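Local coordinates for TetR family transcriptional regulator (Streptomyces coelicolor, PDB 6SRN), which probably binds DNA as a TetR-family transcriptional regulator and holds the furan hormone 4-(hydroxymethyl)-2-propylfuran-3-carboxylic acid in a pocket of its ligand-binding domain, at residues E36-I41 with K53-R58; T101-V106 with G162-G167; R45-A50 with P71-L76; A32-A37 with V59-G64. All blocks are in the same frame, centred on the assembly; numbering follows the deposited sequence.

Contact 1: residues E36-I41 with K53-R58; sequences EAASEI and KDVAER
Arg-58 and Glu-40 form the one salt bridge between residues 36-41 and 53-58. Arg-58 NH1 donates to Glu-40 OE1 over 2.9 Å, using the carboxylate's anti lone pair, and OE1 lies close to the guanidinium plane. The bond is bent, with 142° at the hydrogen, and the carboxylate and guanidinium planes are turned 31° against each other. Arg-58 CG, anti to the backbone N, rests against Ala-37 CB at 3.6 Å, and beyond it the chain bends at chi2 and chi3. One face of the guanidinium receives Ile-41 CG1, set toward the rim and 3.8 Å from Arg-58 NH2.

Behind this ion pair the contact is apolar. Ile-41 CD1 reaches the backbone of helix 52-59, 3.6 Å from Asp-54 O, an acceptor already used by Arg-58 N within the helix. Val-55 CG2 touches both that methyl and Ala-38 CA, 3.9 Å from the latter, while Leu-76 of helix 73-86 packs on both Ala-38 and Val-55. Asp-54 turns its carboxylate to Arg-45, and its backbone N is taken by Ser-51 OG.

The short segments run at 125° to each other, their axes 8.9 Å apart, a spacing that the two alanines permit. The chemistry thus implies a small hydrophobic seam joining the first helix to the predicted helix-turn-helix, bordered by charge pairs where it meets the surface.

Contact 2: residues T101-V106 with G162-G167; sequences TPLETV and GQLRAG
Gln-163 reaches from the loop after helix 145-161 to the start of helix 102-119, where its amide meets Thr-101 and Leu-103. Its CB starts the chain toward the helix, and CG, anti to the backbone N (chi1 -172°), lies 4.0 Å from Leu-103 CB. The chain stays extended, so CD comes closer to the same Leu-103 CB, at 3.5 Å. At the tip the two amide atoms part. OE1 accepts from Leu-103 N at 3.0 Å, with the donor well above the carbonyl plane and a C=O...N angle of 114°; Pro-102 CD also touches this oxygen, 3.4 Å away. NE2 gives a nearly straight bond to Thr-101 OG1, 2.9 Å long and 170° at the hydrogen, with the hydroxyl oxygen in the amide plane. Donor and acceptor on one side chain therefore fix the amide's rotation.

Thr-101 OG1 also takes the N-H of Glu-104 as N-cap, and Glu-104 OE1 accepts from Thr-101 N, which makes a capping box. Beyond the amide, Leu-103 CD2 meets Leu-164 CD1 at 4.1 Å, the two side chains crossing at about a right angle; Phe-209 and Leu-212 of helix 197-212 continue this apolar patch. Farther along the loop, Arg-165 makes a salt bridge to Glu-206 of the second subunit.

Gly-162 closes helix 145-161 with a Schellman motif, so the arrangement joins the loop just past one helix's C-terminus to another's capping box, within the all-helical ligand-binding domain of a TetR-family regulator.

Contact 3: residues R45-A50 with P71-L76; sequences RGYRGA and PSKESL
Lys-73 NZ is gripped by two backbone carbonyls at the end of helix 31-49, Ala-50 O and Tyr-47 O. The bond to Ala-50 O is 2.8 Å, with the ammonium tilted 29° from the carbonyl plane; the one to Tyr-47 O is equally short but weak in geometry. A fully extended chain, with CG anti to the backbone N, carries the amine from the first turn of helix 73-86 to these acceptors.

On its way the lysine passes across one face of Tyr-47. Lys-73 CE sits over the centre of the ring, 3.7 Å from the centroid and 10° off the ring normal, in a CH-pi contact. NZ lies over the same face, 4.4 Å from the Tyr-47 centroid, and adds a cation-pi interaction. The phenol end reaches Glu-74, whose CG is 3.3 Å from Tyr-47 OH, and the carboxylate stands 68° from the ring plane. A water 2.6 Å from Tyr-47 OH also links it weakly to Glu-74 OE2.

Ser-72, the N-cap of the helix that bears the lysine, accepts from Ser-75 N through OG. Val-52 of helix 52-59 packs on Lys-73, Phe-42 and Ile-136 pack on Tyr-47, and Glu-132 OE1 takes the tyrosine's backbone N.

Two carbonyl oxygens, one weakly bonded, and an aromatic face all meet one ammonium group, an environment that would probably stabilise its positive charge; the contact thereby fastens the end of the first helix to the start of helix 73-86, which leads from the DNA-binding domain into the ligand-binding domain.

Contact 4: residues A32-A37 with V59-G64; sequences AQILEA and VGMTKG
Val-59 is the main bump of this contact, pressing its CG2 methyl into the shallow hollow that Gln-33, Ile-34 and Ala-37 form along one side of helix 31-49. The rotamer (chi1 79°) sets CG1 between N and the carbonyl carbon and CG2 anti to N, facing the hollow. CG2 settles 3.7 Å from Gln-33 O and 4.0 Å from Ile-34 CA, with Ile-34 CG1 on its flank at 4.3 Å. Ala-37 bounds the hollow one turn on: its CB meets Val-59 CB at 3.9 Å, and the CA atoms of these two residues are only 5.9 Å apart, so the chains are close here.

A second bump follows two residues later. Gly-60, with positive phi, ends helix 52-59 and turns the chain, bringing Met-61 round toward helix 31-49. The Met-61 sulfur lies against the outer arm of Ile-34, 3.7 Å from CD1, while Met-61 CE is 4.0 Å from that same methyl. The two side chains cross at about a right angle; Ile-34 meets Val-59 through CG1 and Met-61 through CG1 and CD1. Val-66 and His-69 of helix 63-69 also pack on Ile-34, and Lys-29 lies beside Val-59 and Met-61. Gln-33 lends only its aliphatic part, CB lying 4.3 Å from Val-59 CG2; its OE1 binds Thr-30 N.

Aliphatic carbons and a thioether make up the side-chain contact, and Gln-33 O accepts within its own helix from Ala-37 N. Shape and burial, rather than directional bonds, therefore seat the turn of the predicted helix-turn-helix on the first helix.

In the fold
Contacts 1, 3 and 4 share helix 31-49 and belong to one DNA-binding domain, whereas contact 2 lies on the other side of the chain's centre, about 42 Å from contact 1 centre to centre. Contact 4 is buried, its side chains meeting through apolar atoms. Contact 1, 6 Å from it and sharing Ala-37, adds an ion pair at its border, and contact 3 depends on an ammonium held by carbonyls and an aromatic ring. The Asp-54 to Arg-45 salt bridge joins contacts 1 and 3. In contact 2, likewise partly buried, a neutral amide on a loop that also reaches the second subunit bonds to a helix start.

Contact 1: residues E36-I41 with K53-R58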
loop_
_atom_site.group_PDB
_atom_site.type_symbol
_atom_site.label_atom_id
_atom_site.label_comp_id
_atom_site.label_asym_id
_atom_site.label_seq_id
_atom_site.Cartn_x
_atom_site.Cartn_y
_atom_site.Cartn_z
ATOM N N GLU A 36 8.985 -9.896 -20.759
ATOM C CA GLU A 36 8.683 -8.489 -20.986
ATOM C C GLU A 36 7.283 -8.303 -21.575
ATOM O O GLU A 36 6.517 -7.450 -21.117
ATOM C CB GLU A 36 9.748 -7.880 -21.882
ATOM C CG GLU A 36 9.776 -6.372 -21.906
ATOM C CD GLU A 36 10.252 -5.722 -20.578
ATOM O OE1 GLU A 36 11.070 -6.291 -19.760
ATOM O OE2 GLU A 36 9.862 -4.556 -20.358
ATOM N N ALA A 37 6.948 -9.129 -22.564
ATOM C CA ALA A 37 5.605 -9.102 -23.137
ATOM C C ALA A 37 4.531 -9.448 -22.129
ATOM O O ALA A 37 3.505 -8.771 -22.069
ATOM C CB ALA A 37 5.516 -10.037 -24.340
ATOM N N ALA A 38 4.791 -10.473 -21.325
ATOM C CA ALA A 38 3.867 -10.836 -20.285
ATOM C C ALA A 38 3.680 -9.679 -19.302
ATOM O O ALA A 38 2.578 -9.415 -18.848
ATOM C CB ALA A 38 4.351 -12.060 -19.556
ATOM N N SER A 39 4.764 -9.022 -18.994
ATOM C CA SER A 39 4.724 -7.906 -18.034
ATOM C C SER A 39 3.872 -6.790 -18.562
ATOM O O SER A 39 3.115 -6.170 -17.828
ATOM C CB SER A 39 6.122 -7.423 -17.726
ATOM O OG SER A 39 6.817 -8.416 -16.962
ATOM N N GLU A 40 4.061 -6.453 -19.831
ATOM C CA GLU A 40 3.274 -5.400 -20.436
ATOM C C GLU A 40 1.799 -5.726 -20.298
ATOM O O GLU A 40 1.010 -4.851 -19.945
ATOM C CB GLU A 40 3.662 -5.219 -21.914
ATOM C CG GLU A 40 5.058 -4.611 -22.096
ATOM C CD GLU A 40 5.644 -4.760 -23.499
ATOM O OE1 GLU A 40 4.923 -5.216 -24.400
ATOM O OE2 GLU A 40 6.834 -4.394 -23.703
ATOM N N ILE A 41 1.417 -6.955 -20.597
ATOM C CA ILE A 41 -0.001 -7.342 -20.552
ATOM C C ILE A 41 -0.561 -7.412 -19.120
ATOM O O ILE A 41 -1.670 -6.958 -18.844
ATOM C CB ILE A 41 -0.219 -8.641 -21.370
ATOM C CG1 ILE A 41 0.009 -8.299 -22.835
ATOM C CG2 ILE A 41 -1.612 -9.229 -21.127
ATOM C CD1 ILE A 41 0.157 -9.465 -23.734
ATOM N N LYS A 53 -2.522 -16.769 -24.513
ATOM C CA LYS A 53 -2.757 -16.528 -25.937
ATOM C C LYS A 53 -2.296 -15.133 -26.338
ATOM O O LYS A 53 -1.653 -14.949 -27.370
ATOM C CB LYS A 53 -4.235 -16.707 -26.276
ATOM C CG LYS A 53 -4.601 -16.367 -27.709
ATOM C CD LYS A 53 -6.095 -16.483 -27.962
ATOM C CE LYS A 53 -6.451 -15.850 -29.293
ATOM N NZ LYS A 53 -7.868 -16.095 -29.685
ATOM N N ASP A 54 -2.588 -14.141 -25.509
ATOM C CA ASP A 54 -2.283 -12.770 -25.876
ATOM C C ASP A 54 -0.793 -12.480 -25.717
ATOM O O ASP A 54 -0.241 -11.739 -26.514
ATOM C CB ASP A 54 -3.144 -11.808 -25.085
ATOM C CG ASP A 54 -4.567 -11.716 -25.629
ATOM O OD1 ASP A 54 -4.866 -12.233 -26.740
ATOM O OD2 ASP A 54 -5.391 -11.149 -24.914
ATOM N N VAL A 55 -0.159 -13.082 -24.713
ATOM C CA VAL A 55 1.290 -13.006 -24.558
ATOM C C VAL A 55 2.025 -13.614 -25.764
ATOM O O VAL A 55 2.939 -13.005 -26.316
ATOM C CB VAL A 55 1.735 -13.680 -23.244
ATOM C CG1 VAL A 55 3.260 -13.714 -23.168
ATOM C CG2 VAL A 55 1.133 -12.946 -22.027
ATOM N N ALA A 56 1.607 -14.802 -26.172
ATOM C CA ALA A 56 2.176 -15.458 -27.367
ATOM C C ALA A 56 2.043 -14.585 -28.616
ATOM O O ALA A 56 3.016 -14.389 -29.355
ATOM C CB ALA A 56 1.535 -16.813 -27.550
ATOM N N GLU A 57 0.867 -13.999 -28.807
ATOM C CA GLU A 57 0.651 -13.114 -29.973
ATOM C C GLU A 57 1.579 -11.894 -29.919
ATOM O O GLU A 57 2.153 -11.498 -30.944
ATOM C CB GLU A 57 -0.788 -12.640 -30.014
ATOM C CG GLU A 57 -1.152 -11.836 -31.257
ATOM C CD GLU A 57 -2.286 -10.859 -31.004
ATOM O OE1 GLU A 57 -2.991 -11.007 -29.973
ATOM O OE2 GLU A 57 -2.461 -9.932 -31.833
ATOM N N ARG A 58 1.686 -11.290 -28.735
ATOM C CA ARG A 58 2.470 -10.066 -28.526
ATOM C C ARG A 58 3.924 -10.354 -28.843
ATOM O O ARG A 58 4.590 -9.601 -29.560
ATOM C CB ARG A 58 2.340 -9.576 -27.070
ATOM C CG ARG A 58 3.293 -8.435 -26.670
ATOM C CD ARG A 58 2.900 -7.100 -27.239
ATOM N NE ARG A 58 1.531 -6.714 -26.882
ATOM C CZ ARG A 58 1.167 -6.000 -25.816
ATOM N NH1 ARG A 58 2.051 -5.578 -24.913
ATOM N NH2 ARG A 58 -0.118 -5.729 -25.640
#

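Contact 2: residues T101-V106 with G162-G167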
loop_
_atom_site.group_PDB
_atom_site.type_symbol
_atom_site.label_atom_id
_atom_site.label_comp_id
_atom_site.label_asym_id
_atom_site.label_seq_id
_atom_site.Cartn_x
_atom_site.Cartn_y
_atom_site.Cartn_z
ATOM N N THR A 101 28.158 5.540 0.883
ATOM C CA THR A 101 28.002 5.155 2.296
ATOM C C THR A 101 26.790 4.247 2.489
ATOM O O THR A 101 25.956 4.149 1.608
ATOM C CB THR A 101 27.805 6.382 3.219
ATOM O OG1 THR A 101 26.550 7.040 2.953
ATOM C CG2 THR A 101 28.988 7.365 3.115
ATOM N N PRO A 102 26.739 3.546 3.617
ATOM C CA PRO A 102 25.604 2.644 3.837
ATOM C C PRO A 102 24.239 3.314 3.661
ATOM O O PRO A 102 23.353 2.797 2.955
ATOM C CB PRO A 102 25.840 2.177 5.278
ATOM C CG PRO A 102 27.363 2.085 5.342
ATOM C CD PRO A 102 27.769 3.353 4.660
ATOM N N LEU A 103 24.031 4.483 4.244
ATOM C CA LEU A 103 22.728 5.117 4.159
ATOM C C LEU A 103 22.467 5.672 2.741
ATOM O O LEU A 103 21.345 5.607 2.263
ATOM C CB LEU A 103 22.630 6.271 5.144
ATOM C CG LEU A 103 21.698 6.195 6.328
ATOM C CD1 LEU A 103 21.449 7.635 6.789
ATOM C CD2 LEU A 103 20.454 5.413 6.055
ATOM N N GLU A 104 23.499 6.200 2.072
ATOM C CA GLU A 104 23.368 6.656 0.664
ATOM C C GLU A 104 23.048 5.490 -0.267
ATOM O O GLU A 104 22.361 5.679 -1.253
ATOM C CB GLU A 104 24.687 7.248 0.197
ATOM C CG GLU A 104 24.896 8.640 0.729
ATOM C CD GLU A 104 26.234 9.169 0.276
ATOM O OE1 GLU A 104 27.145 8.324 0.032
ATOM O OE2 GLU A 104 26.353 10.381 0.076
ATOM N N THR A 105 23.505 4.295 0.071
ATOM C CA THR A 105 23.212 3.095 -0.725
ATOM C C THR A 105 21.717 2.817 -0.628
ATOM O O THR A 105 21.062 2.547 -1.665
ATOM C CB THR A 105 24.042 1.901 -0.238
ATOM O OG1 THR A 105 25.446 2.177 -0.464
ATOM C CG2 THR A 105 23.654 0.594 -0.897
ATOM N N VAL A 106 21.178 2.845 0.581
ATOM C CA VAL A 106 19.717 2.658 0.781
ATOM C C VAL A 106 18.941 3.735 0.010
ATOM O O VAL A 106 17.979 3.438 -0.720
ATOM C CB VAL A 106 19.348 2.724 2.254
ATOM C CG1 VAL A 106 17.852 2.588 2.466
ATOM C CG2 VAL A 106 20.055 1.636 3.061
ATOM N N GLY A 162 28.001 4.512 12.913
ATOM C CA GLY A 162 27.623 5.779 13.535
ATOM C C GLY A 162 26.863 6.734 12.622
ATOM O O GLY A 162 26.711 7.928 12.914
ATOM N N GLN A 163 26.353 6.217 11.503
ATOM C CA GLN A 163 25.634 7.046 10.553
ATOM C C GLN A 163 24.160 7.192 10.920
ATOM O O GLN A 163 23.463 8.144 10.529
ATOM C CB GLN A 163 25.808 6.386 9.171
ATOM C CG GLN A 163 25.290 7.207 8.029
ATOM C CD GLN A 163 25.717 6.675 6.669
ATOM O OE1 GLN A 163 25.839 5.464 6.423
ATOM N NE2 GLN A 163 25.951 7.602 5.771
ATOM N N LEU A 164 23.670 6.205 11.657
ATOM C CA LEU A 164 22.245 6.069 11.936
ATOM C C LEU A 164 22.001 6.679 13.317
ATOM O O LEU A 164 22.792 6.470 14.257
ATOM C CB LEU A 164 21.883 4.592 11.858
ATOM C CG LEU A 164 20.528 4.074 11.451
ATOM C CD1 LEU A 164 20.253 4.479 10.009
ATOM C CD2 LEU A 164 20.497 2.572 11.605
ATOM N N ARG A 165 20.963 7.495 13.459
ATOM C CA ARG A 165 20.600 8.101 14.745
ATOM C C ARG A 165 20.508 7.064 15.881
ATOM O O ARG A 165 20.015 5.943 15.695
ATOM C CB ARG A 165 19.291 8.931 14.653
ATOM C CG ARG A 165 18.698 9.436 15.970
ATOM C CD ARG A 165 17.556 10.437 15.772
ATOM N NE ARG A 165 16.447 9.841 15.022
ATOM C CZ ARG A 165 15.343 9.290 15.537
ATOM N NH1 ARG A 165 15.105 9.200 16.839
ATOM N NH2 ARG A 165 14.441 8.780 14.728
ATOM N N ALA A 166 20.991 7.475 17.054
ATOM C CA ALA A 166 21.035 6.617 18.223
ATOM C C ALA A 166 19.661 6.111 18.557
ATOM O O ALA A 166 18.672 6.867 18.587
ATOM C CB ALA A 166 21.625 7.350 19.421
ATOM N N GLY A 167 19.607 4.804 18.786
ATOM C CA GLY A 167 18.389 4.150 19.189
ATOM C C GLY A 167 17.581 3.591 18.036
ATOM O O GLY A 167 16.668 2.800 18.266
#

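Contact 3: residues R45-A50 with P71-L76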
loop_
_atom_site.group_PDB
_atom_site.type_symbol
_atom_site.label_atom_id
_atom_site.label_comp_id
_atom_site.label_asym_id
_atom_site.label_seq_id
_atom_site.Cartn_x
_atom_site.Cartn_y
_atom_site.Cartn_z
ATOM N N ARG A 45 -3.592 -5.095 -17.909
ATOM C CA ARG A 45 -4.851 -5.849 -17.817
ATOM C C ARG A 45 -5.101 -6.589 -16.523
ATOM O O ARG A 45 -6.237 -7.020 -16.285
ATOM C CB ARG A 45 -4.947 -6.868 -18.958
ATOM C CG ARG A 45 -4.805 -6.219 -20.311
ATOM C CD ARG A 45 -4.929 -7.178 -21.481
ATOM N NE ARG A 45 -4.426 -6.511 -22.685
ATOM C CZ ARG A 45 -4.152 -7.119 -23.841
ATOM N NH1 ARG A 45 -4.343 -8.413 -23.982
ATOM N NH2 ARG A 45 -3.694 -6.397 -24.865
ATOM N N GLY A 46 -4.064 -6.739 -15.705
ATOM C CA GLY A 46 -4.141 -7.553 -14.496
ATOM C C GLY A 46 -4.092 -9.024 -14.848
ATOM O O GLY A 46 -4.037 -9.412 -16.010
ATOM N N TYR A 47 -4.077 -9.857 -13.822
ATOM C CA TYR A 47 -3.955 -11.291 -14.031
ATOM C C TYR A 47 -5.161 -11.879 -14.765
ATOM O O TYR A 47 -4.985 -12.583 -15.747
ATOM C CB TYR A 47 -3.758 -11.988 -12.688
ATOM C CG TYR A 47 -3.545 -13.461 -12.822
ATOM C CD1 TYR A 47 -2.299 -13.964 -13.133
ATOM C CD2 TYR A 47 -4.572 -14.356 -12.623
ATOM C CE1 TYR A 47 -2.053 -15.330 -13.253
ATOM C CE2 TYR A 47 -4.349 -15.730 -12.797
ATOM C CZ TYR A 47 -3.074 -16.197 -13.094
ATOM O OH TYR A 47 -2.802 -17.559 -13.262
ATOM N N ARG A 48 -6.351 -11.616 -14.250
ATOM C CA ARG A 48 -7.600 -12.140 -14.841
ATOM C C ARG A 48 -7.698 -11.836 -16.329
ATOM O O ARG A 48 -8.004 -12.727 -17.127
ATOM C CB ARG A 48 -8.837 -11.574 -14.114
ATOM C CG ARG A 48 -9.432 -12.497 -13.056
ATOM C CD ARG A 48 -10.806 -12.027 -12.574
ATOM N NE ARG A 48 -11.892 -12.461 -13.455
ATOM C CZ ARG A 48 -13.192 -12.214 -13.260
ATOM N NH1 ARG A 48 -13.608 -11.513 -12.208
ATOM N NH2 ARG A 48 -14.089 -12.674 -14.133
ATOM N N GLY A 49 -7.433 -10.586 -16.696
ATOM C CA GLY A 49 -7.570 -10.121 -18.076
ATOM C C GLY A 49 -6.450 -10.502 -19.019
ATOM O O GLY A 49 -6.592 -10.439 -20.235
ATOM N N ALA A 50 -5.322 -10.909 -18.463
ATOM C CA ALA A 50 -4.211 -11.373 -19.266
ATOM C C ALA A 50 -4.512 -12.808 -19.727
ATOM O O ALA A 50 -5.208 -13.544 -19.043
ATOM C CB ALA A 50 -2.938 -11.363 -18.434
ATOM N N PRO A 71 4.865 -23.152 -18.187
ATOM C CA PRO A 71 3.795 -24.112 -18.495
ATOM C C PRO A 71 2.362 -23.680 -18.199
ATOM O O PRO A 71 1.435 -24.358 -18.620
ATOM C CB PRO A 71 4.171 -25.355 -17.659
ATOM C CG PRO A 71 5.178 -24.916 -16.690
ATOM C CD PRO A 71 5.860 -23.691 -17.231
ATOM N N SER A 72 2.155 -22.595 -17.485
ATOM C CA SER A 72 0.838 -22.081 -17.232
ATOM C C SER A 72 0.899 -20.591 -17.023
ATOM O O SER A 72 1.946 -20.012 -16.759
ATOM C CB SER A 72 0.282 -22.719 -15.968
ATOM O OG SER A 72 1.159 -22.357 -14.877
ATOM N N LYS A 73 -0.266 -19.975 -17.072
ATOM C CA LYS A 73 -0.386 -18.568 -16.730
ATOM C C LYS A 73 0.100 -18.279 -15.312
ATOM O O LYS A 73 0.738 -17.272 -15.050
ATOM C CB LYS A 73 -1.824 -18.160 -16.916
ATOM C CG LYS A 73 -2.096 -16.714 -16.790
ATOM C CD LYS A 73 -3.604 -16.579 -16.950
ATOM C CE LYS A 73 -4.078 -15.266 -16.519
ATOM N NZ LYS A 73 -5.539 -15.166 -16.771
ATOM N N GLU A 74 -0.130 -19.225 -14.401
ATOM C CA GLU A 74 0.331 -19.082 -13.043
ATOM C C GLU A 74 1.846 -18.984 -12.936
ATOM O O GLU A 74 2.383 -18.107 -12.276
ATOM C CB GLU A 74 -0.141 -20.286 -12.213
ATOM C CG GLU A 74 -1.631 -20.372 -11.980
ATOM C CD GLU A 74 -2.505 -21.088 -13.058
ATOM O OE1 GLU A 74 -2.136 -21.199 -14.240
ATOM O OE2 GLU A 74 -3.635 -21.505 -12.710
ATOM N N SER A 75 2.547 -19.904 -13.611
ATOM C CA SER A 75 4.010 -19.927 -13.584
ATOM C C SER A 75 4.556 -18.681 -14.278
ATOM O O SER A 75 5.600 -18.177 -13.920
ATOM C CB SER A 75 4.522 -21.237 -14.209
ATOM O OG SER A 75 4.268 -21.252 -15.573
ATOM N N LEU A 76 3.852 -18.148 -15.254
ATOM C CA LEU A 76 4.276 -16.912 -15.906
ATOM C C LEU A 76 4.174 -15.724 -14.947
ATOM O O LEU A 76 5.114 -14.960 -14.800
ATOM C CB LEU A 76 3.413 -16.730 -17.177
ATOM C CG LEU A 76 3.711 -15.536 -18.071
ATOM C CD1 LEU A 76 5.125 -15.510 -18.632
ATOM C CD2 LEU A 76 2.689 -15.500 -19.211
HETATM O O HOH W 1 -4.545 -19.034 -11.953
#

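Contact 4: residues A32-A37 with V59-G64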
loop_
_atom_site.group_PDB
_atom_site.type_symbol
_atom_site.label_atom_id
_atom_site.label_comp_id
_atom_site.label_asym_id
_atom_site.label_seq_id
_atom_site.Cartn_x
_atom_site.Cartn_y
_atom_site.Cartn_z
ATOM N N ALA A 32 13.485 -13.765 -21.384
ATOM C CA ALA A 32 13.375 -12.367 -21.031
ATOM C C ALA A 32 12.389 -11.624 -21.939
ATOM O O ALA A 32 11.640 -10.800 -21.460
ATOM C CB ALA A 32 14.728 -11.708 -21.057
ATOM N N GLN A 33 12.408 -11.910 -23.242
ATOM C CA GLN A 33 11.458 -11.287 -24.179
ATOM C C GLN A 33 10.027 -11.695 -23.889
ATOM O O GLN A 33 9.128 -10.849 -23.905
ATOM C CB GLN A 33 11.823 -11.638 -25.627
ATOM C CG GLN A 33 13.086 -10.949 -26.092
ATOM C CD GLN A 33 13.514 -11.324 -27.499
ATOM O OE1 GLN A 33 13.742 -12.485 -27.802
ATOM N NE2 GLN A 33 13.674 -10.319 -28.351
ATOM N N ILE A 34 9.840 -12.970 -23.601
ATOM C CA ILE A 34 8.496 -13.452 -23.228
ATOM C C ILE A 34 8.059 -12.775 -21.929
ATOM O O ILE A 34 6.922 -12.342 -21.823
ATOM C CB ILE A 34 8.461 -14.993 -23.102
ATOM C CG1 ILE A 34 8.836 -15.650 -24.438
ATOM C CG2 ILE A 34 7.097 -15.473 -22.621
ATOM C CD1 ILE A 34 9.207 -17.120 -24.340
ATOM N N LEU A 35 8.954 -12.708 -20.955
ATOM C CA LEU A 35 8.648 -12.086 -19.681
ATOM C C LEU A 35 8.312 -10.607 -19.851
ATOM O O LEU A 35 7.426 -10.123 -19.174
ATOM C CB LEU A 35 9.826 -12.221 -18.708
ATOM C CG LEU A 35 9.985 -13.460 -17.827
ATOM C CD1 LEU A 35 11.118 -13.225 -16.830
ATOM C CD2 LEU A 35 8.709 -13.764 -17.053
ATOM N N GLU A 36 8.985 -9.896 -20.759
ATOM C CA GLU A 36 8.683 -8.489 -20.986
ATOM C C GLU A 36 7.283 -8.303 -21.575
ATOM O O GLU A 36 6.517 -7.450 -21.117
ATOM C CB GLU A 36 9.748 -7.880 -21.882
ATOM C CG GLU A 36 9.776 -6.372 -21.906
ATOM C CD GLU A 36 10.252 -5.722 -20.578
ATOM O OE1 GLU A 36 11.070 -6.291 -19.760
ATOM O OE2 GLU A 36 9.862 -4.556 -20.358
ATOM N N ALA A 37 6.948 -9.129 -22.564
ATOM C CA ALA A 37 5.605 -9.102 -23.137
ATOM C C ALA A 37 4.531 -9.448 -22.129
ATOM O O ALA A 37 3.505 -8.771 -22.069
ATOM C CB ALA A 37 5.516 -10.037 -24.340
ATOM N N VAL A 59 4.401 -11.496 -28.358
ATOM C CA VAL A 59 5.816 -11.775 -28.436
ATOM C C VAL A 59 6.234 -12.441 -29.739
ATOM O O VAL A 59 7.423 -12.383 -30.072
ATOM C CB VAL A 59 6.310 -12.553 -27.217
ATOM C CG1 VAL A 59 5.969 -14.029 -27.338
ATOM C CG2 VAL A 59 7.798 -12.317 -26.995
ATOM N N GLY A 60 5.291 -13.036 -30.484
ATOM C CA GLY A 60 5.550 -13.552 -31.810
ATOM C C GLY A 60 5.455 -15.060 -31.982
ATOM O O GLY A 60 5.685 -15.605 -33.071
ATOM N N MET A 61 5.042 -15.762 -30.945
ATOM C CA MET A 61 5.227 -17.207 -30.981
ATOM C C MET A 61 3.910 -17.937 -30.706
ATOM O O MET A 61 2.901 -17.313 -30.403
ATOM C CB MET A 61 6.429 -17.566 -30.095
ATOM C CG MET A 61 6.279 -17.275 -28.633
ATOM S SD MET A 61 7.860 -17.123 -27.770
ATOM C CE MET A 61 8.366 -18.858 -27.834
ATOM N N THR A 62 3.866 -19.253 -30.942
ATOM C CA THR A 62 2.658 -20.037 -30.637
ATOM C C THR A 62 2.516 -20.221 -29.131
ATOM O O THR A 62 3.504 -20.157 -28.396
ATOM C CB THR A 62 2.709 -21.455 -31.245
ATOM O OG1 THR A 62 3.826 -22.161 -30.689
ATOM C CG2 THR A 62 2.800 -21.384 -32.784
ATOM N N LYS A 63 1.298 -20.479 -28.678
ATOM C CA LYS A 63 1.072 -20.770 -27.249
ATOM C C LYS A 63 1.916 -21.962 -26.807
ATOM O O LYS A 63 2.483 -21.941 -25.706
ATOM C CB LYS A 63 -0.393 -21.060 -26.912
ATOM C CG LYS A 63 -1.344 -19.870 -26.888
ATOM C CD LYS A 63 -2.764 -20.283 -26.457
ATOM C CE LYS A 63 -2.888 -20.597 -24.963
ATOM N NZ LYS A 63 -4.272 -20.941 -24.496
ATOM N N GLY A 64 1.935 -23.024 -27.615
ATOM C CA GLY A 64 2.728 -24.226 -27.270
ATOM C C GLY A 64 4.198 -23.926 -27.074
ATOM O O GLY A 64 4.836 -24.418 -26.142
#